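Local coordinates for shikimate dehydrogenase (NADP(+)) (PDB 5DZS) that interconverts 3-dehydroshikimate and shikimate with NADPH or NADP(+) as cofactor, a step on the way to chorismate and the aromatic amino acids, at the interface of chains A and B. Numbering follows the deposited sequence. Chains: chain A/B, Shikimate dehydrogenase (NADP(+)).

The interface of chains A and B. Residues chain A 74-77; chain B 89, 91, 96, 98.
Strand 74-75 of chain A and the start of its helix 77-82, led by A:Pro77, pack against the paired strands 87-91 and 94-98 of chain B. This is a mainly apolar patch between two copies of shikimate dehydrogenase, a protein that forms homodimers, hiding 191 Å² in all; because the A-B contact is not an exact two-fold, the patch alone does not show that this is the dimer seen in solution. Its centre lies about 16 Å from A:Lys65, the predicted catalytic base.

A:Pro77 supplies the main wedge, with 74 Å² hidden. Its CG sits over the middle of the B:Tyr96 ring, 3.7 Å from the centroid, a CH-pi contact made through one face of the phenol. The hydroxyl OH of B:Tyr96 runs on past the pyrrolidine to lie 3.5 Å from A:Pro77 CA. Beside this CH-pi contact, the aliphatic start of B:Arg91 lines the proline: its CG meets A:Pro77 CB at 3.7 Å. The arginine chain bends at chi2 (-65°), which carries its guanidinium away from the proline. One methyl of B:Leu89, CD2, reaches A:Pro77 CG at 4.0 Å.

The proline's CD comes 3.9 Å from the hydroxyl OH of B:Tyr98, the two side chains meeting from opposite directions. That same OH lies at the edge of the A:Phe74 ring and in its plane, 3.8 Å from CZ, while the tyrosine and phenylalanine side chains cross nearly at right angles. A:Phe74 points its ring toward chain B with CG anti to its own nitrogen (chi1 179°), and its CZ also touches B:Tyr96 CD2 at 4.0 Å, reaching both tyrosines with the far end of the ring.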
loop_
_atom_site.group_PDB
_atom_site.type_symbol
_atom_site.label_atom_id
_atom_site.label_comp_id
_atom_site.label_asym_id
_atom_site.label_seq_id
_atom_site.Cartn_x
_atom_site.Cartn_y
_atom_site.Cartn_z
ATOM N N PHE A 74 0.354 6.326 -10.109
ATOM C CA PHE A 74 0.269 6.726 -8.686
ATOM C C PHE A 74 1.636 6.562 -8.063
ATOM O O PHE A 74 2.307 5.549 -8.309
ATOM C CB PHE A 74 -0.722 5.810 -7.973
ATOM C CG PHE A 74 -0.888 6.097 -6.504
ATOM C CD1 PHE A 74 -1.631 7.162 -6.085
ATOM C CD2 PHE A 74 -0.254 5.302 -5.557
ATOM C CE1 PHE A 74 -1.810 7.439 -4.729
ATOM C CE2 PHE A 74 -0.397 5.574 -4.215
ATOM C CZ PHE A 74 -1.165 6.633 -3.808
ATOM N N ILE A 75 2.062 7.566 -7.326
ATOM C CA ILE A 75 3.317 7.555 -6.605
ATOM C C ILE A 75 2.985 7.565 -5.104
ATOM O O ILE A 75 2.342 8.466 -4.603
ATOM C CB ILE A 75 4.173 8.775 -6.964
ATOM C CG1 ILE A 75 4.444 8.852 -8.479
ATOM C CG2 ILE A 75 5.471 8.752 -6.165
ATOM C CD1 ILE A 75 5.207 7.692 -9.053
ATOM N N SER A 76 3.442 6.535 -4.401
ATOM C CA SER A 76 3.216 6.460 -2.965
ATOM C C SER A 76 3.863 7.619 -2.225
ATOM O O SER A 76 4.776 8.284 -2.716
ATOM C CB SER A 76 3.757 5.148 -2.414
ATOM O OG SER A 76 5.170 5.125 -2.438
ATOM N N PRO A 77 3.371 7.900 -1.014
ATOM C CA PRO A 77 3.967 8.966 -0.233
ATOM C C PRO A 77 5.481 8.867 -0.018
ATOM O O PRO A 77 6.190 9.870 -0.152
ATOM C CB PRO A 77 3.216 8.885 1.088
ATOM C CG PRO A 77 1.924 8.299 0.754
ATOM C CD PRO A 77 2.120 7.401 -0.421
ATOM N N LEU B 89 -5.009 9.546 3.975
ATOM C CA LEU B 89 -3.714 9.516 4.662
ATOM C C LEU B 89 -3.056 10.884 4.493
ATOM O O LEU B 89 -2.986 11.416 3.379
ATOM C CB LEU B 89 -2.816 8.459 4.041
ATOM C CG LEU B 89 -1.348 8.438 4.489
ATOM C CD1 LEU B 89 -1.127 8.223 5.977
ATOM C CD2 LEU B 89 -0.618 7.365 3.695
ATOM N N ARG B 91 0.471 12.813 4.654
ATOM C CA ARG B 91 1.925 12.686 4.623
ATOM C C ARG B 91 2.523 13.925 4.037
ATOM O O ARG B 91 2.140 14.360 2.959
ATOM C CB ARG B 91 2.373 11.458 3.804
ATOM C CG ARG B 91 2.142 10.109 4.423
ATOM C CD ARG B 91 2.945 9.865 5.689
ATOM N NE ARG B 91 2.607 8.546 6.222
ATOM C CZ ARG B 91 2.867 8.150 7.467
ATOM N NH1 ARG B 91 3.500 8.959 8.321
ATOM N NH2 ARG B 91 2.489 6.938 7.860
ATOM N N TYR B 96 -3.791 11.958 0.642
ATOM C CA TYR B 96 -3.910 10.841 -0.292
ATOM C C TYR B 96 -5.198 10.115 -0.013
ATOM O O TYR B 96 -5.479 9.752 1.148
ATOM C CB TYR B 96 -2.755 9.856 -0.104
ATOM C CG TYR B 96 -1.390 10.399 -0.483
ATOM C CD1 TYR B 96 -0.726 11.316 0.320
ATOM C CD2 TYR B 96 -0.754 9.949 -1.613
ATOM C CE1 TYR B 96 0.507 11.812 -0.051
ATOM C CE2 TYR B 96 0.485 10.418 -1.959
ATOM C CZ TYR B 96 1.099 11.355 -1.191
ATOM O OH TYR B 96 2.369 11.835 -1.519
ATOM N N TYR B 98 -7.856 6.859 -0.766
ATOM C CA TYR B 98 -7.946 5.453 -1.123
ATOM C C TYR B 98 -9.367 4.970 -0.929
ATOM O O TYR B 98 -10.181 5.642 -0.275
ATOM C CB TYR B 98 -7.028 4.598 -0.218
ATOM C CG TYR B 98 -5.592 5.032 -0.178
ATOM C CD1 TYR B 98 -5.169 6.081 0.637
ATOM C CD2 TYR B 98 -4.638 4.404 -0.945
ATOM C CE1 TYR B 98 -3.866 6.490 0.650
ATOM C CE2 TYR B 98 -3.305 4.785 -0.883
ATOM C CZ TYR B 98 -2.932 5.839 -0.060
ATOM O OH TYR B 98 -1.599 6.243 -0.013
#